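Local coordinates for protein putative aldo/keto reductase (Salmonella enterica subsp. enterica serovar Typhimurium, PDB 4R9O) that probably acts as an NADP-dependent oxidoreductase of the aldo/keto reductase family, folded as a TIM barrel, at residues 34-38 and 69-74; 229-233 and 290-295; 4-8 and 17-21. All blocks are in the same frame, centred on the assembly; numbering follows the deposited sequence.

How the contacts relate
From the N terminus, contact 3 closes first: residues 4-8 pair with 17-21 across a loop of eight residues, making the N-terminal hairpin, whose second arm is the start of barrel strand 16-23. Contact 1 follows, bringing helix 34-46 against the end of helix 63-73 over 30 intervening residues that include strand 51-53. Contact 2 closes the longest loop, 56 residues, where helix 227-240 meets the C-terminal helix 285-296. The three are in series, so none nests in or crosses another. Nor do they touch: the nearest atoms of contacts 1 and 2 lie about 25 Å apart, those of contacts 2 and 3 about 14 Å.

Contact 1. Residues 34-38 and 69-74; sequences ARQLV and EALTLA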
loop_
_atom_site.group_PDB
_atom_site.type_symbol
_atom_site.label_atom_id
_atom_site.label_comp_id
_atom_site.label_asym_id
_atom_site.label_seq_id
_atom_site.Cartn_x
_atom_site.Cartn_y
_atom_site.Cartn_z
ATOM N N ALA C 34 23.495 -26.438 -32.960
ATOM C CA ALA C 34 24.319 -25.271 -33.247
ATOM C C ALA C 34 24.084 -24.804 -34.688
ATOM O O ALA C 34 24.072 -23.605 -34.958
ATOM C CB ALA C 34 25.791 -25.580 -33.005
ATOM N N ARG C 35 23.869 -25.757 -35.600
ATOM C CA ARG C 35 23.625 -25.430 -37.005
ATOM C C ARG C 35 22.273 -24.743 -37.216
ATOM O O ARG C 35 22.159 -23.804 -38.009
ATOM C CB ARG C 35 23.732 -26.689 -37.872
ATOM C CG ARG C 35 25.096 -26.851 -38.533
ATOM C CD ARG C 35 25.399 -28.306 -38.903
ATOM N NE ARG C 35 25.972 -28.969 -37.740
ATOM C CZ ARG C 35 27.274 -29.065 -37.495
ATOM N NH1 ARG C 35 28.160 -28.591 -38.364
ATOM N NH2 ARG C 35 27.686 -29.663 -36.386
ATOM N N GLN C 36 21.252 -25.188 -36.492
ATOM C CA GLN C 36 19.957 -24.524 -36.553
ATOM C C GLN C 36 20.018 -23.101 -35.988
ATOM O O GLN C 36 19.323 -22.203 -36.465
ATOM C CB GLN C 36 18.907 -25.341 -35.808
ATOM C CG GLN C 36 18.300 -26.454 -36.648
ATOM C CD GLN C 36 17.369 -27.327 -35.842
ATOM O OE1 GLN C 36 17.671 -27.678 -34.699
ATOM N NE2 GLN C 36 16.220 -27.676 -36.424
ATOM N N LEU C 37 20.856 -22.897 -34.980
ATOM C CA LEU C 37 21.041 -21.570 -34.405
ATOM C C LEU C 37 21.734 -20.638 -35.407
ATOM O O LEU C 37 21.386 -19.461 -35.519
ATOM C CB LEU C 37 21.843 -21.666 -33.111
ATOM C CG LEU C 37 22.070 -20.380 -32.332
ATOM C CD1 LEU C 37 20.738 -19.669 -32.121
ATOM C CD2 LEU C 37 22.749 -20.711 -31.011
ATOM N N VAL C 38 22.704 -21.174 -36.143
ATOM C CA VAL C 38 23.354 -20.419 -37.208
ATOM C C VAL C 38 22.322 -19.874 -38.194
ATOM O O VAL C 38 22.337 -18.689 -38.537
ATOM C CB VAL C 38 24.381 -21.282 -37.979
ATOM C CG1 VAL C 38 24.778 -20.602 -39.285
ATOM C CG2 VAL C 38 25.602 -21.573 -37.105
ATOM N N GLU C 69 28.992 -21.480 -29.847
ATOM C CA GLU C 69 29.148 -22.639 -30.720
ATOM C C GLU C 69 28.672 -22.331 -32.131
ATOM O O GLU C 69 29.250 -22.811 -33.104
ATOM C CB GLU C 69 28.386 -23.840 -30.171
ATOM C CG GLU C 69 28.957 -24.412 -28.894
ATOM C CD GLU C 69 28.102 -25.536 -28.337
ATOM O OE1 GLU C 69 26.958 -25.715 -28.818
ATOM O OE2 GLU C 69 28.578 -26.255 -27.431
ATOM N N ALA C 70 27.612 -21.534 -32.240
ATOM C CA ALA C 70 27.116 -21.102 -33.542
ATOM C C ALA C 70 28.101 -20.140 -34.193
ATOM O O ALA C 70 28.389 -20.244 -35.386
ATOM C CB ALA C 70 25.746 -20.452 -33.416
ATOM N N LEU C 71 28.625 -19.209 -33.402
ATOM C CA LEU C 71 29.621 -18.263 -33.900
ATOM C C LEU C 71 30.903 -18.956 -34.356
ATOM O O LEU C 71 31.608 -18.452 -35.231
ATOM C CB LEU C 71 29.954 -17.219 -32.831
ATOM C CG LEU C 71 28.845 -16.226 -32.525
ATOM C CD1 LEU C 71 29.335 -15.121 -31.579
ATOM C CD2 LEU C 71 28.274 -15.644 -33.819
ATOM N N THR C 72 31.205 -20.107 -33.762
ATOM C CA THR C 72 32.401 -20.845 -34.126
ATOM C C THR C 72 32.201 -21.524 -35.480
ATOM O O THR C 72 33.121 -21.580 -36.283
ATOM C CB THR C 72 32.780 -21.889 -33.053
ATOM O OG1 THR C 72 33.139 -21.217 -31.839
ATOM C CG2 THR C 72 33.951 -22.742 -33.513
ATOM N N LEU C 73 30.989 -22.004 -35.738
ATOM C CA LEU C 73 30.658 -22.600 -37.032
ATOM C C LEU C 73 30.555 -21.547 -38.135
ATOM O O LEU C 73 30.766 -21.847 -39.307
ATOM C CB LEU C 73 29.348 -23.380 -36.948
ATOM C CG LEU C 73 29.334 -24.629 -36.071
ATOM C CD1 LEU C 73 27.928 -25.189 -35.966
ATOM C CD2 LEU C 73 30.292 -25.674 -36.610
ATOM N N ALA C 74 30.223 -20.318 -37.756
ATOM C CA ALA C 74 30.052 -19.237 -38.725
ATOM C C ALA C 74 30.687 -17.936 -38.230
ATOM O O ALA C 74 29.978 -17.011 -37.832
ATOM C CB ALA C 74 28.573 -19.027 -39.020
#
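Leu73 reaches across from the last turn of helix 63-73 and lays its branched end on the first turn of helix 34-46. Its CG stands anti to the carbonyl carbon (chi1 -66°), and of its two methyls CD1 does most of the touching, meeting Ala34 CB at 3.7 Å. The same methyl sits over the centre of one face of the Arg35 guanidinium, 4.1 Å above its plane, while CD2 lies 4.0 Å from Arg35 NH1. Leucine suits this outer position: its branched end can reach a small alanine and still cover part of a long, solvent-exposed arginine, whose chain crosses it at about a right angle.

Ala70, one turn earlier, lets the helices come close. Its methyl fits against Leu37, 3.8 Å from CG, with Leu37 CD2 nearby. Small residues face each other here, and the CA atoms of Ala34 and Ala70 are only 5.0 Å apart. In the TIM barrel, helix 34-46 lies between the parallel strands 16-23 and 51-53, and helix 63-73 between 51-53 and 82-90; the two are thus neighbours in the outer helical layer. The short segments cross steeply, at -74°, so that only about a turn and a half of each takes part.

Val38 completes the apolar patch by dividing its branches. CG2 lies 3.5 Å from Ala70 O and also packs on Ala70 CB and Leu73 CB; that carbonyl already accepts a helical hydrogen bond from Ala74 N, so an apolar methyl beside it leaves no lost partner. CG1, placed anti to the backbone N (chi1 166°), instead meets Ala74 CB at 4.1 Å, just where the chain leaves helical geometry. Leu37, which is buried, also touches Tyr24 and Met32 in nearby loops.

Contact 2. Residues 229-233 and 290-295; sequences LRQEL and RIRKAA
Leu233 and Ile291 meet through their terminal methyls, CD2 of the leucine lying 3.4 Å from CD1 of the isoleucine, closer than two methyl groups normally pack. The two side chains cross at about a right angle. Ile291 brings CD1 there through CG1. Both residues are buried, and helix 245-254 lies against them, with Val248 and Val249 on Leu233 and Trp252 on Ile291, so branched aliphatic groups fill the place well. Along the interface, Leu229 CD1 rests on Ala294 CB at 3.6 Å, although Leu229 has a second conformer that makes this detail less certain.

The segments run nearly antiparallel, 170° apart. Helix 227-240, between strands 210-212 and 261-264, and the C-terminal helix 285-296 match the two extra helices that aldo/keto reductases add to the TIM barrel. Leu233 also touches Leu220, which probably helps bind NADP.

Glu232 marks the change to polar chemistry. Its chain bends at chi2 (-79°), bringing OE1 into apolar company, 4.0 Å from Ile291 CD1 and close to Ala294 CB. This buried oxygen has no polar partner in the model, which may raise the affinity of the carboxylate for a proton. OE2 points to Arg290, 3.7 Å from its CD, and makes a long salt bridge of 3.9 Å to its NH2; the carboxylate and guanidinium planes stand 88° apart, a poor geometry for a two-pronged pair. Arg290 is held more firmly by Glu239 through NH1, and it packs on Leu99 of a neighbouring subunit.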
loop_
_atom_site.group_PDB
_atom_site.type_symbol
_atom_site.label_atom_id
_atom_site.label_comp_id
_atom_site.label_asym_id
_atom_site.label_seq_id
_atom_site.Cartn_x
_atom_site.Cartn_y
_atom_site.Cartn_z
ATOM N N LEU C 229 -8.627 -8.854 -22.116
ATOM C CA LEU C 229 -7.782 -7.742 -22.551
ATOM C C LEU C 229 -7.160 -8.063 -23.904
ATOM O O LEU C 229 -7.115 -7.227 -24.812
ATOM C CB LEU C 229 -6.686 -7.444 -21.525
ATOM C CG LEU C 229 -5.440 -6.772 -22.117
ATOM C CD1 LEU C 229 -5.713 -5.326 -22.493
ATOM C CD2 LEU C 229 -4.233 -6.889 -21.191
ATOM N N ARG C 230 -6.680 -9.291 -24.032
ATOM C CA ARG C 230 -6.120 -9.768 -25.281
ATOM C C ARG C 230 -7.070 -9.486 -26.443
ATOM O O ARG C 230 -6.649 -9.150 -27.548
ATOM C CB ARG C 230 -5.824 -11.258 -25.169
ATOM C CG ARG C 230 -5.446 -11.893 -26.467
ATOM C CD ARG C 230 -5.079 -13.342 -26.273
ATOM N NE ARG C 230 -4.919 -14.003 -27.560
ATOM C CZ ARG C 230 -4.699 -15.300 -27.703
ATOM N NH1 ARG C 230 -4.572 -15.816 -28.919
ATOM N NH2 ARG C 230 -4.614 -16.080 -26.631
ATOM N N GLN C 231 -8.363 -9.584 -26.160
ATOM C CA GLN C 231 -9.405 -9.368 -27.161
ATOM C C GLN C 231 -9.693 -7.887 -27.446
ATOM O O GLN C 231 -10.207 -7.567 -28.514
ATOM C CB GLN C 231 -10.684 -10.105 -26.749
ATOM C CG GLN C 231 -10.426 -11.588 -26.518
ATOM C CD GLN C 231 -11.625 -12.352 -25.998
ATOM O OE1 GLN C 231 -12.727 -11.811 -25.883
ATOM N NE2 GLN C 231 -11.412 -13.625 -25.671
ATOM N N GLU C 232 -9.335 -6.989 -26.531
ATOM C CA GLU C 232 -9.407 -5.558 -26.836
ATOM C C GLU C 232 -8.229 -5.143 -27.725
ATOM O O GLU C 232 -8.356 -4.249 -28.561
ATOM C CB GLU C 232 -9.433 -4.713 -25.559
ATOM C CG GLU C 232 -10.362 -3.491 -25.604
ATOM C CD GLU C 232 -9.769 -2.307 -26.356
ATOM O OE1 GLU C 232 -8.536 -2.285 -26.566
ATOM O OE2 GLU C 232 -10.539 -1.392 -26.728
ATOM N N LEU C 233 -7.085 -5.794 -27.544
ATOM C CA LEU C 233 -5.962 -5.607 -28.455
ATOM C C LEU C 233 -6.327 -6.098 -29.873
ATOM O O LEU C 233 -5.855 -5.547 -30.869
ATOM C CB LEU C 233 -4.718 -6.338 -27.934
ATOM C CG LEU C 233 -3.881 -5.638 -26.850
ATOM C CD1 LEU C 233 -3.044 -6.646 -26.046
ATOM C CD2 LEU C 233 -2.971 -4.603 -27.479
ATOM N N ARG C 290 -6.465 3.855 -25.053
ATOM C CA ARG C 290 -7.423 2.760 -24.950
ATOM C C ARG C 290 -6.733 1.473 -24.518
ATOM O O ARG C 290 -7.248 0.731 -23.683
ATOM C CB ARG C 290 -8.138 2.525 -26.279
ATOM C CG ARG C 290 -9.594 2.907 -26.283
ATOM C CD ARG C 290 -10.311 2.205 -27.432
ATOM N NE ARG C 290 -9.791 2.625 -28.729
ATOM C CZ ARG C 290 -10.031 1.996 -29.878
ATOM N NH1 ARG C 290 -9.514 2.462 -31.006
ATOM N NH2 ARG C 290 -10.787 0.905 -29.897
ATOM N N ILE C 291 -5.576 1.205 -25.113
ATOM C CA ILE C 291 -4.729 0.093 -24.694
ATOM C C ILE C 291 -4.317 0.193 -23.228
ATOM O O ILE C 291 -4.483 -0.755 -22.464
ATOM C CB ILE C 291 -3.460 0.007 -25.535
ATOM C CG1 ILE C 291 -3.832 -0.361 -26.956
ATOM C CG2 ILE C 291 -2.543 -1.086 -24.993
ATOM C CD1 ILE C 291 -4.579 -1.628 -26.961
ATOM N N ARG C 292 -3.764 1.339 -22.854
ATOM C CA ARG C 292 -3.341 1.569 -21.473
ATOM C C ARG C 292 -4.458 1.221 -20.495
ATOM O O ARG C 292 -4.240 0.496 -19.521
ATOM C CB ARG C 292 -2.903 3.022 -21.276
ATOM C CG ARG C 292 -2.630 3.394 -19.817
ATOM C CD ARG C 292 -2.418 4.888 -19.658
ATOM N NE ARG C 292 -2.329 5.292 -18.253
ATOM C CZ ARG C 292 -1.186 5.483 -17.595
ATOM N NH1 ARG C 292 -0.024 5.306 -18.214
ATOM N NH2 ARG C 292 -1.198 5.847 -16.316
ATOM N N LYS C 293 -5.652 1.729 -20.784
ATOM C CA LYS C 293 -6.801 1.606 -19.899
ATOM C C LYS C 293 -7.364 0.186 -19.867
ATOM O O LYS C 293 -7.787 -0.300 -18.820
ATOM C CB LYS C 293 -7.883 2.605 -20.320
ATOM C CG LYS C 293 -7.429 4.056 -20.161
ATOM C CD LYS C 293 -8.479 5.055 -20.627
ATOM C CE LYS C 293 -8.020 6.491 -20.356
ATOM N NZ LYS C 293 -9.041 7.494 -20.740
ATOM N N ALA C 294 -7.370 -0.480 -21.010
ATOM C CA ALA C 294 -7.792 -1.875 -21.055
ATOM C C ALA C 294 -6.902 -2.725 -20.140
ATOM O O ALA C 294 -7.381 -3.645 -19.469
ATOM C CB ALA C 294 -7.761 -2.395 -22.474
ATOM N N ALA C 295 -5.619 -2.378 -20.088
ATOM C CA ALA C 295 -4.642 -3.099 -19.273
ATOM C C ALA C 295 -4.728 -2.785 -17.778
ATOM O O ALA C 295 -4.427 -3.644 -16.955
ATOM C CB ALA C 295 -3.253 -2.803 -19.766
#

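Contact 3. Residues 4-8 and 17-21; sequences MVQRV and FSRFV
Val8 and Phe17 are joined by a reciprocal pair of backbone hydrogen bonds: Val8 N to Phe17 O, 2.7 Å, and Phe17 N to Val8 O, 2.8 Å. A third bond, Arg19 N to Gln6 O at 3.0 Å, extends the ladder past the non-hydrogen-bonded pair Arg7-Ser18, where Arg7 CA makes a CA-H...O contact with Phe17 O. This is the antiparallel N-terminal hairpin that in aldo/keto reductases closes the bottom of the barrel, and strand 16-23 runs on from it into the parallel sheet.

Two valines pack on the chain around Arg19 and Phe20. Val5 CG1 lies over the chain at Arg19 and Phe20, 3.6 Å from Phe20 N, and meets the edge of the phenyl ring near its plane. Val8 CG2 packs 4.0 Å from Arg19 CA. Val8 and Phe17 point to the same face, where Leu261 touches both; a beta-branched valine and a large aromatic suit this buried side.

The polar side chains are steered mainly by outside partners. Arg7 bends at chi3 (56°), bringing its guanidinium over the backbone, with Phe17 C 3.6 Å above one face, offset toward the rim; Glu16 and Thr50 hold its nitrogens. Arg19 runs out extended, and its NH1 passes 3.5 Å from Gln6 OE1 without a hydrogen bond, the amide and guanidinium planes being turned 80° apart; NH1 is salt-bridged to Glu279. Ser18 OG lies between its backbone N and carbonyl carbon (chi1 59°) and donates to Phe20 O at 2.6 Å while accepting from Thr50 N.

Main-chain bonds thus set the register, while two bonds fix the buried serine hydroxyl and acidic neighbours probably neutralise both partly exposed arginines.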
loop_
_atom_site.group_PDB
_atom_site.type_symbol
_atom_site.label_atom_id
_atom_site.label_comp_id
_atom_site.label_asym_id
_atom_site.label_seq_id
_atom_site.Cartn_x
_atom_site.Cartn_y
_atom_site.Cartn_z
ATOM N N MET C 4 13.848 -3.380 -43.912
ATOM C CA MET C 4 14.553 -3.934 -42.760
ATOM C C MET C 4 14.513 -3.015 -41.537
ATOM O O MET C 4 14.216 -1.830 -41.643
ATOM C CB MET C 4 16.006 -4.231 -43.118
ATOM C CG MET C 4 16.188 -5.358 -44.124
ATOM S SD MET C 4 17.911 -5.878 -44.200
ATOM C CE MET C 4 18.760 -4.321 -43.932
ATOM N N VAL C 5 14.834 -3.581 -40.379
ATOM C CA VAL C 5 14.781 -2.851 -39.122
ATOM C C VAL C 5 15.705 -1.640 -39.107
ATOM O O VAL C 5 16.886 -1.747 -39.437
ATOM C CB VAL C 5 15.138 -3.768 -37.947
ATOM C CG1 VAL C 5 15.025 -3.020 -36.625
ATOM C CG2 VAL C 5 14.230 -4.963 -37.949
ATOM N N GLN C 6 15.147 -0.491 -38.727
ATOM C CA GLN C 6 15.903 0.749 -38.601
ATOM C C GLN C 6 17.085 0.583 -37.636
ATOM O O GLN C 6 17.036 -0.230 -36.706
ATOM C CB GLN C 6 14.980 1.874 -38.123
ATOM C CG GLN C 6 15.637 3.241 -38.037
ATOM C CD GLN C 6 14.818 4.229 -37.226
ATOM O OE1 GLN C 6 13.671 3.954 -36.862
ATOM N NE2 GLN C 6 15.406 5.389 -36.937
ATOM N N ARG C 7 18.152 1.341 -37.866
ATOM C CA ARG C 7 19.275 1.360 -36.941
ATOM C C ARG C 7 19.204 2.635 -36.117
ATOM O O ARG C 7 18.736 3.664 -36.601
ATOM C CB ARG C 7 20.600 1.260 -37.685
ATOM C CG ARG C 7 20.660 0.070 -38.623
ATOM C CD ARG C 7 22.087 -0.301 -38.972
ATOM N NE ARG C 7 22.902 -0.560 -37.786
ATOM C CZ ARG C 7 22.790 -1.639 -37.017
ATOM N NH1 ARG C 7 23.582 -1.785 -35.963
ATOM N NH2 ARG C 7 21.879 -2.563 -37.289
ATOM N N VAL C 8 19.644 2.566 -34.864
ATOM C CA VAL C 8 19.475 3.686 -33.953
ATOM C C VAL C 8 20.710 3.865 -33.083
ATOM O O VAL C 8 21.341 2.894 -32.673
ATOM C CB VAL C 8 18.221 3.502 -33.053
ATOM C CG1 VAL C 8 16.940 3.570 -33.877
ATOM C CG2 VAL C 8 18.285 2.195 -32.285
ATOM N N PHE C 17 22.640 0.439 -32.664
ATOM C CA PHE C 17 21.937 -0.839 -32.559
ATOM C C PHE C 17 20.805 -0.950 -33.573
ATOM O O PHE C 17 20.404 0.034 -34.197
ATOM C CB PHE C 17 21.359 -1.034 -31.152
ATOM C CG PHE C 17 22.378 -1.410 -30.108
ATOM C CD1 PHE C 17 23.690 -1.683 -30.457
ATOM C CD2 PHE C 17 22.012 -1.498 -28.770
ATOM C CE1 PHE C 17 24.626 -2.025 -29.496
ATOM C CE2 PHE C 17 22.948 -1.848 -27.798
ATOM C CZ PHE C 17 24.252 -2.113 -28.164
ATOM N N SER C 18 20.284 -2.157 -33.747
ATOM C CA SER C 18 19.023 -2.289 -34.464
ATOM C C SER C 18 17.908 -1.937 -33.468
ATOM O O SER C 18 18.025 -2.225 -32.284
ATOM C CB SER C 18 18.860 -3.697 -35.054
ATOM O OG SER C 18 18.907 -4.691 -34.047
ATOM N N ARG C 19 16.852 -1.292 -33.948
ATOM C CA ARG C 19 15.744 -0.842 -33.108
ATOM C C ARG C 19 15.057 -1.992 -32.371
ATOM O O ARG C 19 14.536 -1.822 -31.266
ATOM C CB ARG C 19 14.725 -0.088 -33.965
ATOM C CG ARG C 19 13.679 0.661 -33.187
ATOM C CD ARG C 19 12.740 1.360 -34.140
ATOM N NE ARG C 19 11.836 2.242 -33.422
ATOM C CZ ARG C 19 10.877 2.947 -33.999
ATOM N NH1 ARG C 19 10.699 2.865 -35.313
ATOM N NH2 ARG C 19 10.095 3.726 -33.259
ATOM N N PHE C 20 15.038 -3.162 -33.000
ATOM C CA PHE C 20 14.565 -4.371 -32.337
ATOM C C PHE C 20 15.760 -5.257 -31.978
ATOM O O PHE C 20 16.705 -5.384 -32.748
ATOM C CB PHE C 20 13.571 -5.131 -33.220
ATOM C CG PHE C 20 12.175 -4.571 -33.188
ATOM C CD1 PHE C 20 11.239 -5.063 -32.294
ATOM C CD2 PHE C 20 11.794 -3.568 -34.062
ATOM C CE1 PHE C 20 9.946 -4.551 -32.259
ATOM C CE2 PHE C 20 10.501 -3.057 -34.044
ATOM C CZ PHE C 20 9.576 -3.552 -33.138
ATOM N N VAL C 21 15.705 -5.863 -30.797
ATOM C CA VAL C 21 16.807 -6.665 -30.272
ATOM C C VAL C 21 16.402 -8.126 -30.103
ATOM O O VAL C 21 15.356 -8.421 -29.520
ATOM C CB VAL C 21 17.285 -6.095 -28.914
ATOM C CG1 VAL C 21 18.335 -7.006 -28.268
ATOM C CG2 VAL C 21 17.829 -4.682 -29.102
#